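Local coordinates for protein heme oxygenase 1 (Synechocystis sp., PDB 1WE1) that binds heme and probably cleaves its ring with oxygen and electrons, giving carbon monoxide, free iron and the biliverdin from which photosynthetic antenna pigments are made, at residues Val33-Ser38 with Gly208-Ala213; Ser38-Val43 with Gln85-Ser90; Asn45-Tyr50 with Ser79-Leu84; Ser67-Pro72 with Gln173-Leu178. One frame throughout, in Å; residues are numbered along the deposited sequence.

Contact 1: Val33-Ser38 with Gly208-Ala213; sequences VVEKNS and GNLIKA
The carboxylate of Glu35 is turned back on its own chain, where Ser38 OG donates to OE1 at 2.5 Å, and its other side rests on Ala213. Ser38 N also gives its hydrogen to Glu35 OE2, 3.0 Å away, which makes Glu35 the N-cap of helix 36-59. Both donors come from above the carboxylate plane and together limit its rotation. The bend at chi2 (-89°) swings CD of Glu35 over the methyl of Ala213, with CD 3.6 Å from CB. Leu210 reaches in alongside, CG anti to the backbone N, and its CD1 lies 3.5 Å from Glu35 OE1 and 4.0 Å from Ser38 OG. No hydrogen bond joins the two segments; they meet by packing alone, as where Ser38 CB faces Asn209 CB at 4.0 Å. An alanine in place of Glu35 would probably leave the helix start without its cap, Ser38 OG without this acceptor and a gap beside the Ala213 methyl. Phe25 and Cys28 of helix 24-30 touch Leu210, Phe25 also reaches Ser38, and Val34 packs on helix 120-146, so that the loop leading into helix 36-59 and its first turn are fitted between these two helices and helix 207-222.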
loop_
_atom_site.group_PDB
_atom_site.type_symbol
_atom_site.label_atom_id
_atom_site.label_comp_id
_atom_site.label_asym_id
_atom_site.label_seq_id
_atom_site.Cartn_x
_atom_site.Cartn_y
_atom_site.Cartn_z
ATOM N N VAL A 33 1.621 -18.029 7.102
ATOM C CA VAL A 33 0.427 -18.633 6.537
ATOM C C VAL A 33 -0.393 -17.604 5.738
ATOM O O VAL A 33 -1.171 -16.809 6.278
ATOM C CB VAL A 33 -0.411 -19.375 7.641
ATOM C CG1 VAL A 33 -0.103 -18.829 8.989
ATOM C CG2 VAL A 33 -1.897 -19.288 7.355
ATOM N N VAL A 34 -0.141 -17.607 4.432
ATOM C CA VAL A 34 -0.815 -16.746 3.469
ATOM C C VAL A 34 -1.212 -17.678 2.343
ATOM O O VAL A 34 -0.562 -18.693 2.106
ATOM C CB VAL A 34 0.112 -15.643 2.889
ATOM C CG1 VAL A 34 1.372 -16.254 2.344
ATOM C CG2 VAL A 34 -0.598 -14.896 1.766
ATOM N N GLU A 35 -2.280 -17.346 1.642
ATOM C CA GLU A 35 -2.710 -18.213 0.574
ATOM C C GLU A 35 -3.196 -17.439 -0.635
ATOM O O GLU A 35 -3.962 -16.483 -0.524
ATOM C CB GLU A 35 -3.774 -19.174 1.113
ATOM C CG GLU A 35 -5.010 -19.365 0.250
ATOM C CD GLU A 35 -6.094 -18.356 0.563
ATOM O OE1 GLU A 35 -5.972 -17.647 1.585
ATOM O OE2 GLU A 35 -7.074 -18.285 -0.204
ATOM N N LYS A 36 -2.707 -17.876 -1.789
ATOM C CA LYS A 36 -3.010 -17.298 -3.087
ATOM C C LYS A 36 -4.404 -16.687 -3.312
ATOM O O LYS A 36 -4.514 -15.595 -3.850
ATOM C CB LYS A 36 -2.726 -18.351 -4.166
ATOM C CG LYS A 36 -3.232 -17.981 -5.552
ATOM C CD LYS A 36 -3.054 -19.129 -6.550
ATOM C CE LYS A 36 -3.720 -18.820 -7.897
ATOM N NZ LYS A 36 -3.183 -17.597 -8.567
ATOM N N ASN A 37 -5.474 -17.353 -2.898
ATOM C CA ASN A 37 -6.795 -16.792 -3.169
ATOM C C ASN A 37 -7.207 -15.534 -2.425
ATOM O O ASN A 37 -7.790 -14.633 -3.023
ATOM C CB ASN A 37 -7.865 -17.869 -3.016
ATOM C CG ASN A 37 -7.673 -18.994 -3.997
ATOM O OD1 ASN A 37 -7.566 -18.766 -5.207
ATOM N ND2 ASN A 37 -7.612 -20.217 -3.488
ATOM N N SER A 38 -6.926 -15.453 -1.131
ATOM C CA SER A 38 -7.297 -14.253 -0.406
ATOM C C SER A 38 -6.300 -13.126 -0.740
ATOM O O SER A 38 -6.707 -12.007 -1.043
ATOM C CB SER A 38 -7.353 -14.533 1.101
ATOM O OG SER A 38 -6.163 -15.137 1.570
ATOM N N GLY A 208 -12.400 -13.977 6.744
ATOM C CA GLY A 208 -13.238 -15.124 6.436
ATOM C C GLY A 208 -12.699 -16.015 5.321
ATOM O O GLY A 208 -12.775 -17.244 5.415
ATOM N N ASN A 209 -12.156 -15.414 4.264
ATOM C CA ASN A 209 -11.610 -16.195 3.154
ATOM C C ASN A 209 -10.387 -17.011 3.592
ATOM O O ASN A 209 -10.147 -18.115 3.097
ATOM C CB ASN A 209 -11.196 -15.288 1.991
ATOM C CG ASN A 209 -12.313 -14.369 1.528
ATOM O OD1 ASN A 209 -12.451 -14.103 0.332
ATOM N ND2 ASN A 209 -13.103 -13.860 2.474
ATOM N N LEU A 210 -9.616 -16.456 4.519
ATOM C CA LEU A 210 -8.415 -17.111 5.017
ATOM C C LEU A 210 -8.767 -18.271 5.954
ATOM O O LEU A 210 -8.098 -19.310 5.949
ATOM C CB LEU A 210 -7.538 -16.086 5.747
ATOM C CG LEU A 210 -6.159 -16.557 6.213
ATOM C CD1 LEU A 210 -5.360 -17.038 5.008
ATOM C CD2 LEU A 210 -5.434 -15.408 6.928
ATOM N N ILE A 211 -9.811 -18.087 6.760
ATOM C CA ILE A 211 -10.243 -19.124 7.684
ATOM C C ILE A 211 -10.551 -20.392 6.885
ATOM O O ILE A 211 -9.936 -21.435 7.118
ATOM C CB ILE A 211 -11.501 -18.699 8.467
ATOM C CG1 ILE A 211 -11.214 -17.423 9.266
ATOM C CG2 ILE A 211 -11.929 -19.816 9.420
ATOM C CD1 ILE A 211 -10.239 -17.617 10.386
ATOM N N LYS A 212 -11.480 -20.308 5.934
ATOM C CA LYS A 212 -11.810 -21.475 5.130
ATOM C C LYS A 212 -10.545 -22.162 4.643
ATOM O O LYS A 212 -10.311 -23.329 4.965
ATOM C CB LYS A 212 -12.664 -21.096 3.926
ATOM C CG LYS A 212 -14.131 -20.917 4.245
ATOM C CD LYS A 212 -14.974 -20.943 2.971
ATOM C CE LYS A 212 -14.964 -22.327 2.323
ATOM N NZ LYS A 212 -15.871 -22.410 1.133
ATOM N N ALA A 213 -9.740 -21.425 3.875
ATOM C CA ALA A 213 -8.475 -21.921 3.326
ATOM C C ALA A 213 -7.628 -22.658 4.364
ATOM O O ALA A 213 -7.011 -23.685 4.066
ATOM C CB ALA A 213 -7.672 -20.758 2.735
#

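Contact 2: Ser38-Val43 with Gln85-Ser90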
loop_
_atom_site.group_PDB
_atom_site.type_symbol
_atom_site.label_atom_id
_atom_site.label_comp_id
_atom_site.label_asym_id
_atom_site.label_seq_id
_atom_site.Cartn_x
_atom_site.Cartn_y
_atom_site.Cartn_z
ATOM N N SER A 38 -6.926 -15.453 -1.131
ATOM C CA SER A 38 -7.297 -14.253 -0.406
ATOM C C SER A 38 -6.300 -13.126 -0.740
ATOM O O SER A 38 -6.707 -12.007 -1.043
ATOM C CB SER A 38 -7.353 -14.533 1.101
ATOM O OG SER A 38 -6.163 -15.137 1.570
ATOM N N TYR A 39 -5.006 -13.440 -0.731
ATOM C CA TYR A 39 -3.964 -12.457 -1.031
ATOM C C TYR A 39 -4.119 -11.893 -2.435
ATOM O O TYR A 39 -3.690 -10.791 -2.734
ATOM C CB TYR A 39 -2.583 -13.105 -0.872
ATOM C CG TYR A 39 -1.415 -12.255 -1.335
ATOM C CD1 TYR A 39 -1.012 -12.254 -2.671
ATOM C CD2 TYR A 39 -0.722 -11.436 -0.436
ATOM C CE1 TYR A 39 0.050 -11.454 -3.103
ATOM C CE2 TYR A 39 0.340 -10.635 -0.856
ATOM C CZ TYR A 39 0.719 -10.648 -2.185
ATOM O OH TYR A 39 1.759 -9.855 -2.597
ATOM N N ARG A 40 -4.743 -12.671 -3.298
ATOM C CA ARG A 40 -4.970 -12.290 -4.683
ATOM C C ARG A 40 -5.981 -11.135 -4.740
ATOM O O ARG A 40 -5.912 -10.261 -5.606
ATOM C CB ARG A 40 -5.511 -13.524 -5.427
ATOM C CG ARG A 40 -5.579 -13.403 -6.921
ATOM C CD ARG A 40 -5.823 -14.744 -7.587
ATOM N NE ARG A 40 -7.153 -15.293 -7.361
ATOM C CZ ARG A 40 -7.743 -16.135 -8.211
ATOM N NH1 ARG A 40 -7.109 -16.499 -9.319
ATOM N NH2 ARG A 40 -8.956 -16.617 -7.964
ATOM N N LYS A 41 -6.925 -11.146 -3.803
ATOM C CA LYS A 41 -7.948 -10.119 -3.747
ATOM C C LYS A 41 -7.382 -8.813 -3.201
ATOM O O LYS A 41 -7.848 -7.722 -3.550
ATOM C CB LYS A 41 -9.129 -10.609 -2.902
ATOM C CG LYS A 41 -9.793 -11.855 -3.489
ATOM C CD LYS A 41 -11.178 -12.145 -2.902
ATOM C CE LYS A 41 -11.877 -13.243 -3.714
ATOM N NZ LYS A 41 -13.352 -13.352 -3.485
ATOM N N LEU A 42 -6.367 -8.929 -2.350
ATOM C CA LEU A 42 -5.715 -7.761 -1.784
ATOM C C LEU A 42 -4.999 -7.043 -2.919
ATOM O O LEU A 42 -5.081 -5.823 -3.052
ATOM C CB LEU A 42 -4.706 -8.182 -0.724
ATOM C CG LEU A 42 -4.067 -7.027 0.042
ATOM C CD1 LEU A 42 -5.149 -6.313 0.833
ATOM C CD2 LEU A 42 -2.979 -7.557 0.971
ATOM N N VAL A 43 -4.308 -7.820 -3.745
ATOM C CA VAL A 43 -3.583 -7.277 -4.887
ATOM C C VAL A 43 -4.542 -6.555 -5.818
ATOM O O VAL A 43 -4.217 -5.497 -6.348
ATOM C CB VAL A 43 -2.864 -8.404 -5.659
ATOM C CG1 VAL A 43 -2.225 -7.859 -6.946
ATOM C CG2 VAL A 43 -1.799 -9.037 -4.759
ATOM N N GLN A 85 -1.667 -10.572 -13.407
ATOM C CA GLN A 85 -1.460 -11.472 -14.529
ATOM C C GLN A 85 -1.044 -12.839 -13.986
ATOM O O GLN A 85 -1.546 -13.873 -14.420
ATOM C CB GLN A 85 -0.355 -10.920 -15.434
ATOM C CG GLN A 85 0.112 -11.880 -16.517
ATOM C CD GLN A 85 -0.569 -11.641 -17.841
ATOM O OE1 GLN A 85 -1.757 -11.911 -18.002
ATOM N NE2 GLN A 85 0.183 -11.123 -18.804
ATOM N N PHE A 86 -0.126 -12.827 -13.027
ATOM C CA PHE A 86 0.378 -14.041 -12.413
ATOM C C PHE A 86 -0.667 -14.790 -11.565
ATOM O O PHE A 86 -0.792 -16.016 -11.661
ATOM C CB PHE A 86 1.603 -13.710 -11.553
ATOM C CG PHE A 86 2.109 -14.875 -10.754
ATOM C CD1 PHE A 86 2.891 -15.862 -11.354
ATOM C CD2 PHE A 86 1.746 -15.024 -9.420
ATOM C CE1 PHE A 86 3.303 -16.990 -10.636
ATOM C CE2 PHE A 86 2.149 -16.142 -8.694
ATOM C CZ PHE A 86 2.930 -17.132 -9.306
ATOM N N TYR A 87 -1.414 -14.067 -10.737
ATOM C CA TYR A 87 -2.419 -14.689 -9.884
ATOM C C TYR A 87 -3.728 -15.013 -10.588
ATOM O O TYR A 87 -4.421 -15.954 -10.207
ATOM C CB TYR A 87 -2.703 -13.796 -8.680
ATOM C CG TYR A 87 -1.547 -13.725 -7.727
ATOM C CD1 TYR A 87 -0.722 -12.610 -7.683
ATOM C CD2 TYR A 87 -1.239 -14.803 -6.917
ATOM C CE1 TYR A 87 0.386 -12.577 -6.853
ATOM C CE2 TYR A 87 -0.137 -14.787 -6.090
ATOM C CZ TYR A 87 0.677 -13.670 -6.056
ATOM O OH TYR A 87 1.773 -13.658 -5.217
ATOM N N TYR A 88 -4.066 -14.234 -11.612
ATOM C CA TYR A 88 -5.309 -14.437 -12.349
ATOM C C TYR A 88 -5.124 -14.977 -13.753
ATOM O O TYR A 88 -6.026 -15.626 -14.293
ATOM C CB TYR A 88 -6.092 -13.126 -12.435
ATOM C CG TYR A 88 -6.792 -12.763 -11.153
ATOM C CD1 TYR A 88 -7.959 -13.427 -10.755
ATOM C CD2 TYR A 88 -6.280 -11.772 -10.324
ATOM C CE1 TYR A 88 -8.591 -13.109 -9.563
ATOM C CE2 TYR A 88 -6.901 -11.447 -9.137
ATOM C CZ TYR A 88 -8.052 -12.115 -8.757
ATOM O OH TYR A 88 -8.635 -11.791 -7.558
ATOM N N GLY A 89 -3.978 -14.693 -14.356
ATOM C CA GLY A 89 -3.737 -15.169 -15.703
ATOM C C GLY A 89 -4.141 -14.152 -16.750
ATOM O O GLY A 89 -4.646 -13.078 -16.427
ATOM N N SER A 90 -3.932 -14.505 -18.014
ATOM C CA SER A 90 -4.234 -13.632 -19.139
ATOM C C SER A 90 -5.575 -12.914 -19.140
ATOM O O SER A 90 -5.663 -11.795 -19.636
ATOM C CB SER A 90 -4.075 -14.405 -20.446
ATOM O OG SER A 90 -2.717 -14.755 -20.644
#
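Arg40 runs across the face of Tyr88 and ends at the backbone of Tyr87. Its CB is 4.2 Å from Tyr88 OH. With CG anti to the backbone N (chi1 -170°), the chain leads out over the ring on its CE2 side, and CD then sits above the centre as a CH-pi contact, 3.7 Å from the Tyr88 centroid. NE of Arg40 follows over Tyr88 CE1 at 3.4 Å. The guanidinium lies flat on the ring, its centre 4.1 Å from that of Tyr88 with the planes 10° apart. At the tip, Arg40 NH1 donates to Tyr87 O at 2.9 Å, the carbonyl oxygen lying near the guanidinium plane. Stack and bond tie the start of helix 36-59 to the last turn of helix 77-88 in the all-helical heme oxygenase fold, and Lys36 NZ is a second donor to the same oxygen. Elsewhere the edge of Tyr39 points toward the face of Tyr87 in an offset edge-to-face pair, centroids 5.6 Å apart and planes at 60°. The hydroxyls lead elsewhere, Tyr87 OH to Gly152 O and Tyr39 OH to Tyr156 OH.

Contact 3: Asn45-Tyr50 with Ser79-Leu84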
loop_
_atom_site.group_PDB
_atom_site.type_symbol
_atom_site.label_atom_id
_atom_site.label_comp_id
_atom_site.label_asym_id
_atom_site.label_seq_id
_atom_site.Cartn_x
_atom_site.Cartn_y
_atom_site.Cartn_z
ATOM N N ASN A 45 -7.334 -5.099 -4.986
ATOM C CA ASN A 45 -7.689 -3.824 -4.377
ATOM C C ASN A 45 -6.573 -2.771 -4.503
ATOM O O ASN A 45 -6.799 -1.682 -5.044
ATOM C CB ASN A 45 -8.068 -4.011 -2.914
ATOM C CG ASN A 45 -9.497 -4.505 -2.743
ATOM O OD1 ASN A 45 -10.364 -4.287 -3.598
ATOM N ND2 ASN A 45 -9.754 -5.155 -1.621
ATOM N N LEU A 46 -5.373 -3.085 -4.022
ATOM C CA LEU A 46 -4.279 -2.128 -4.118
ATOM C C LEU A 46 -4.127 -1.659 -5.557
ATOM O O LEU A 46 -3.814 -0.503 -5.813
ATOM C CB LEU A 46 -2.973 -2.750 -3.628
ATOM C CG LEU A 46 -3.041 -3.149 -2.157
ATOM C CD1 LEU A 46 -1.696 -3.678 -1.694
ATOM C CD2 LEU A 46 -3.443 -1.938 -1.340
ATOM N N TYR A 47 -4.366 -2.561 -6.498
ATOM C CA TYR A 47 -4.273 -2.214 -7.903
ATOM C C TYR A 47 -5.132 -0.975 -8.201
ATOM O O TYR A 47 -4.680 -0.055 -8.875
ATOM C CB TYR A 47 -4.738 -3.396 -8.758
ATOM C CG TYR A 47 -4.939 -3.046 -10.207
ATOM C CD1 TYR A 47 -3.860 -2.730 -11.024
ATOM C CD2 TYR A 47 -6.216 -2.979 -10.751
ATOM C CE1 TYR A 47 -4.055 -2.352 -12.347
ATOM C CE2 TYR A 47 -6.418 -2.600 -12.073
ATOM C CZ TYR A 47 -5.340 -2.287 -12.862
ATOM O OH TYR A 47 -5.551 -1.895 -14.172
ATOM N N PHE A 48 -6.366 -0.946 -7.697
ATOM C CA PHE A 48 -7.253 0.194 -7.941
ATOM C C PHE A 48 -6.851 1.432 -7.142
ATOM O O PHE A 48 -6.944 2.555 -7.633
ATOM C CB PHE A 48 -8.705 -0.171 -7.616
ATOM C CG PHE A 48 -9.243 -1.294 -8.461
ATOM C CD1 PHE A 48 -9.337 -2.586 -7.950
ATOM C CD2 PHE A 48 -9.616 -1.067 -9.787
ATOM C CE1 PHE A 48 -9.790 -3.635 -8.747
ATOM C CE2 PHE A 48 -10.071 -2.110 -10.597
ATOM C CZ PHE A 48 -10.158 -3.400 -10.076
ATOM N N VAL A 49 -6.395 1.224 -5.914
ATOM C CA VAL A 49 -5.996 2.347 -5.091
ATOM C C VAL A 49 -4.797 3.052 -5.693
ATOM O O VAL A 49 -4.786 4.274 -5.798
ATOM C CB VAL A 49 -5.650 1.900 -3.672
ATOM C CG1 VAL A 49 -5.190 3.117 -2.852
ATOM C CG2 VAL A 49 -6.869 1.226 -3.027
ATOM N N TYR A 50 -3.779 2.292 -6.089
ATOM C CA TYR A 50 -2.596 2.905 -6.687
ATOM C C TYR A 50 -2.934 3.555 -8.006
ATOM O O TYR A 50 -2.387 4.595 -8.337
ATOM C CB TYR A 50 -1.485 1.883 -6.886
ATOM C CG TYR A 50 -0.715 1.603 -5.624
ATOM C CD1 TYR A 50 0.399 2.381 -5.268
ATOM C CD2 TYR A 50 -1.097 0.567 -4.772
ATOM C CE1 TYR A 50 1.112 2.118 -4.086
ATOM C CE2 TYR A 50 -0.388 0.298 -3.594
ATOM C CZ TYR A 50 0.709 1.070 -3.262
ATOM O OH TYR A 50 1.409 0.769 -2.123
ATOM N N SER A 79 3.520 -2.677 -11.997
ATOM C CA SER A 79 4.056 -3.858 -11.331
ATOM C C SER A 79 2.920 -4.682 -10.744
ATOM O O SER A 79 2.979 -5.911 -10.721
ATOM C CB SER A 79 5.043 -3.457 -10.221
ATOM O OG SER A 79 4.379 -3.002 -9.049
ATOM N N LEU A 80 1.878 -3.995 -10.282
ATOM C CA LEU A 80 0.713 -4.638 -9.693
ATOM C C LEU A 80 -0.109 -5.328 -10.794
ATOM O O LEU A 80 -0.792 -6.334 -10.546
ATOM C CB LEU A 80 -0.118 -3.586 -8.958
ATOM C CG LEU A 80 -0.573 -3.804 -7.508
ATOM C CD1 LEU A 80 0.405 -4.635 -6.707
ATOM C CD2 LEU A 80 -0.749 -2.441 -6.871
ATOM N N GLU A 81 -0.051 -4.793 -12.009
ATOM C CA GLU A 81 -0.767 -5.416 -13.109
ATOM C C GLU A 81 -0.036 -6.712 -13.428
ATOM O O GLU A 81 -0.648 -7.720 -13.797
ATOM C CB GLU A 81 -0.777 -4.518 -14.347
ATOM C CG GLU A 81 -1.663 -3.299 -14.214
ATOM C CD GLU A 81 -1.813 -2.535 -15.514
ATOM O OE1 GLU A 81 -2.648 -1.602 -15.560
ATOM O OE2 GLU A 81 -1.096 -2.864 -16.488
ATOM N N GLN A 82 1.282 -6.680 -13.276
ATOM C CA GLN A 82 2.091 -7.858 -13.532
ATOM C C GLN A 82 1.720 -8.953 -12.543
ATOM O O GLN A 82 1.641 -10.126 -12.903
ATOM C CB GLN A 82 3.578 -7.504 -13.442
ATOM C CG GLN A 82 4.129 -6.916 -14.749
ATOM C CD GLN A 82 5.544 -6.352 -14.620
ATOM O OE1 GLN A 82 6.391 -6.910 -13.911
ATOM N NE2 GLN A 82 5.810 -5.249 -15.322
ATOM N N ASP A 83 1.459 -8.565 -11.303
ATOM C CA ASP A 83 1.077 -9.538 -10.295
ATOM C C ASP A 83 -0.316 -10.126 -10.543
ATOM O O ASP A 83 -0.538 -11.298 -10.287
ATOM C CB ASP A 83 1.156 -8.906 -8.902
ATOM C CG ASP A 83 2.595 -8.739 -8.414
ATOM O OD1 ASP A 83 2.792 -8.204 -7.298
ATOM O OD2 ASP A 83 3.532 -9.146 -9.138
ATOM N N LEU A 84 -1.251 -9.318 -11.035
ATOM C CA LEU A 84 -2.600 -9.801 -11.318
ATOM C C LEU A 84 -2.526 -10.845 -12.434
ATOM O O LEU A 84 -3.232 -11.863 -12.417
ATOM C CB LEU A 84 -3.515 -8.632 -11.740
ATOM C CG LEU A 84 -3.882 -7.638 -10.619
ATOM C CD1 LEU A 84 -4.369 -6.297 -11.182
ATOM C CD2 LEU A 84 -4.936 -8.277 -9.723
#
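Tyr47 and Leu80 meet at the heart of an antiparallel helix pair, helix 36-59 against helix 77-88; the axes of segments 45-50 and 79-84 approach to 9.6 Å, at 157° between their directions. Leu80 drives its CD2 into the opposing helix, 3.9 Å from Leu46 CB and 3.7 Å from Tyr50 CD2, while its CB lies at the edge of the Tyr47 ring. Leu84 CD1 covers one face of the Tyr47 ring, offset toward the rim, 3.7 Å from its centroid. This buried seam belongs to the all-helical heme oxygenase fold, and the Tyr50 side chain lies about 8 Å from the heme. With CG anti to the backbone N (chi1 169°), Tyr47 projects toward helix 77-88, where its OH donates to Glu81 OE1 at 3.2 Å, on the anti side of the carboxylate. An alanine in place of Tyr47 would probably leave Glu81 OE1 without this donor and open a gap under Leu84 CD1. Trp92 packs on both Glu81 and Leu84, whereas Tyr50 OH is hydrogen-bonded to Asp131 and Arg127.

Contact 4: Ser67-Pro72 with Gln173-Leu178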
loop_
_atom_site.group_PDB
_atom_site.type_symbol
_atom_site.label_atom_id
_atom_site.label_comp_id
_atom_site.label_asym_id
_atom_site.label_seq_id
_atom_site.Cartn_x
_atom_site.Cartn_y
_atom_site.Cartn_z
ATOM N N SER A 67 4.278 18.622 -6.133
ATOM C CA SER A 67 5.422 18.527 -7.041
ATOM C C SER A 67 6.696 18.110 -6.316
ATOM O O SER A 67 7.633 17.603 -6.933
ATOM C CB SER A 67 5.668 19.874 -7.729
ATOM O OG SER A 67 6.142 20.845 -6.803
ATOM N N HIS A 68 6.722 18.345 -5.009
ATOM C CA HIS A 68 7.869 18.014 -4.170
ATOM C C HIS A 68 7.962 16.520 -3.874
ATOM O O HIS A 68 9.057 15.985 -3.694
ATOM C CB HIS A 68 7.798 18.789 -2.846
ATOM C CG HIS A 68 8.042 20.263 -2.983
ATOM N ND1 HIS A 68 7.361 21.055 -3.885
ATOM C CD2 HIS A 68 8.875 21.093 -2.311
ATOM C CE1 HIS A 68 7.764 22.308 -3.761
ATOM N NE2 HIS A 68 8.682 22.357 -2.812
ATOM N N ILE A 69 6.818 15.848 -3.814
ATOM C CA ILE A 69 6.810 14.418 -3.532
ATOM C C ILE A 69 6.371 13.621 -4.760
ATOM O O ILE A 69 5.865 12.502 -4.654
ATOM C CB ILE A 69 5.888 14.094 -2.343
ATOM C CG1 ILE A 69 4.442 14.454 -2.677
ATOM C CG2 ILE A 69 6.335 14.879 -1.130
ATOM C CD1 ILE A 69 3.441 14.017 -1.613
ATOM N N TYR A 70 6.575 14.212 -5.930
ATOM C CA TYR A 70 6.208 13.565 -7.174
ATOM C C TYR A 70 7.395 12.792 -7.740
ATOM O O TYR A 70 8.234 13.351 -8.449
ATOM C CB TYR A 70 5.731 14.602 -8.191
ATOM C CG TYR A 70 5.343 13.998 -9.519
ATOM C CD1 TYR A 70 4.184 13.225 -9.644
ATOM C CD2 TYR A 70 6.150 14.167 -10.645
ATOM C CE1 TYR A 70 3.840 12.631 -10.865
ATOM C CE2 TYR A 70 5.818 13.577 -11.864
ATOM C CZ TYR A 70 4.664 12.811 -11.966
ATOM O OH TYR A 70 4.347 12.217 -13.164
ATOM N N PHE A 71 7.450 11.503 -7.419
ATOM C CA PHE A 71 8.512 10.613 -7.869
ATOM C C PHE A 71 7.915 9.443 -8.647
ATOM O O PHE A 71 7.716 8.361 -8.096
ATOM C CB PHE A 71 9.280 10.062 -6.668
ATOM C CG PHE A 71 9.924 11.114 -5.819
ATOM C CD1 PHE A 71 11.096 11.740 -6.232
ATOM C CD2 PHE A 71 9.369 11.468 -4.590
ATOM C CE1 PHE A 71 11.710 12.705 -5.430
ATOM C CE2 PHE A 71 9.975 12.428 -3.782
ATOM C CZ PHE A 71 11.146 13.047 -4.200
ATOM N N PRO A 72 7.631 9.645 -9.943
ATOM C CA PRO A 72 7.054 8.595 -10.793
ATOM C C PRO A 72 7.835 7.282 -10.744
ATOM O O PRO A 72 7.418 6.274 -11.317
ATOM C CB PRO A 72 7.056 9.235 -12.183
ATOM C CG PRO A 72 8.198 10.218 -12.115
ATOM C CD PRO A 72 8.013 10.821 -10.747
ATOM N N GLN A 173 13.344 13.887 3.062
ATOM C CA GLN A 173 13.856 15.236 2.873
ATOM C C GLN A 173 12.797 16.040 2.131
ATOM O O GLN A 173 12.393 17.118 2.575
ATOM C CB GLN A 173 15.153 15.184 2.048
ATOM C CG GLN A 173 15.778 16.542 1.722
ATOM C CD GLN A 173 16.170 17.319 2.967
ATOM O OE1 GLN A 173 16.896 16.813 3.827
ATOM N NE2 GLN A 173 15.692 18.556 3.071
ATOM N N ALA A 174 12.349 15.498 1.002
ATOM C CA ALA A 174 11.334 16.148 0.188
ATOM C C ALA A 174 10.181 16.629 1.061
ATOM O O ALA A 174 9.726 17.763 0.930
ATOM C CB ALA A 174 10.824 15.190 -0.871
ATOM N N MET A 175 9.720 15.767 1.960
ATOM C CA MET A 175 8.629 16.121 2.857
ATOM C C MET A 175 9.005 17.263 3.802
ATOM O O MET A 175 8.193 18.151 4.062
ATOM C CB MET A 175 8.203 14.905 3.683
ATOM C CG MET A 175 7.502 13.811 2.897
ATOM S SD MET A 175 6.609 12.662 3.980
ATOM C CE MET A 175 7.967 11.722 4.703
ATOM N N ASN A 176 10.236 17.226 4.312
ATOM C CA ASN A 176 10.732 18.241 5.237
ATOM C C ASN A 176 10.967 19.613 4.608
ATOM O O ASN A 176 11.245 20.583 5.315
ATOM C CB ASN A 176 12.021 17.756 5.898
ATOM C CG ASN A 176 11.793 16.558 6.797
ATOM O OD1 ASN A 176 10.996 16.612 7.737
ATOM N ND2 ASN A 176 12.490 15.464 6.510
ATOM N N ASP A 177 10.863 19.691 3.284
ATOM C CA ASP A 177 11.045 20.956 2.584
ATOM C C ASP A 177 9.731 21.386 1.946
ATOM O O ASP A 177 9.719 22.138 0.970
ATOM C CB ASP A 177 12.121 20.842 1.494
ATOM C CG ASP A 177 13.469 20.385 2.036
ATOM O OD1 ASP A 177 13.825 20.774 3.172
ATOM O OD2 ASP A 177 14.181 19.646 1.316
ATOM N N LEU A 178 8.623 20.909 2.504
ATOM C CA LEU A 178 7.296 21.237 1.985
ATOM C C LEU A 178 6.777 22.576 2.495
ATOM O O LEU A 178 6.806 22.851 3.695
ATOM C CB LEU A 178 6.299 20.132 2.352
ATOM C CG LEU A 178 5.901 19.139 1.256
ATOM C CD1 LEU A 178 7.119 18.693 0.469
ATOM C CD2 LEU A 178 5.198 17.952 1.895
#
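His68, in a short 3-10 turn, faces Ala174 in the last turn of helix 164-176, their CA atoms 5.9 Å apart. Residues 70-72 of the first chain segment run on as loop, and in the second Asp177 and Leu178 carry the chain away from the helix, Leu178 N still bonded to Met175 O at 3.2 Å. His68 O lies 3.4 Å from the Ala174 methyl, CB. That methyl also meets the ring edge of Phe71, near the ring plane, with Phe71 CZ 4.0 Å from Ala174 CB. The imidazole of His68 passes alongside Leu178, and His68 CD2 approaches Asp177 O at 3.5 Å. His68 ND1 donates back to Ser67 OG at 3.2 Å. On the helix, Gln173 NE2 gives an almost straight bond (174°) to the syn side of Asp177 OD2. Ile69 CG2 touches Met175 CG at 4.3 Å, a loose apolar contact between loop and helix. Met175 in turn packs on Tyr125, a heme-binding residue, with its side chain about 6 Å from the heme, consistent with a role for this junction as second-shell packing near the heme pocket of the heme oxygenase fold.

How the contacts relate
Contacts 1, 2 and 3 follow one another along helix 36-59, whereas contact 4 lies on the other side of the chain's centre from contacts 1 and 2 and uses neither that helix nor helix 77-88. Contact 3 is the buried one and mainly apolar, with one tyrosine-glutamate bond added; the others are only partly buried. Of these, contact 2 alone is tied by a hydrogen bond across its segments, while in contact 1 the carboxylate caps its own helix. Lys36 NZ links contacts 1 and 2 through Tyr87 O, and Val43 packs on Leu84 between contacts 2 and 3. Contact 4, its centre about 23 Å from that of contact 3, joins its segments by packing, as contact 1 does.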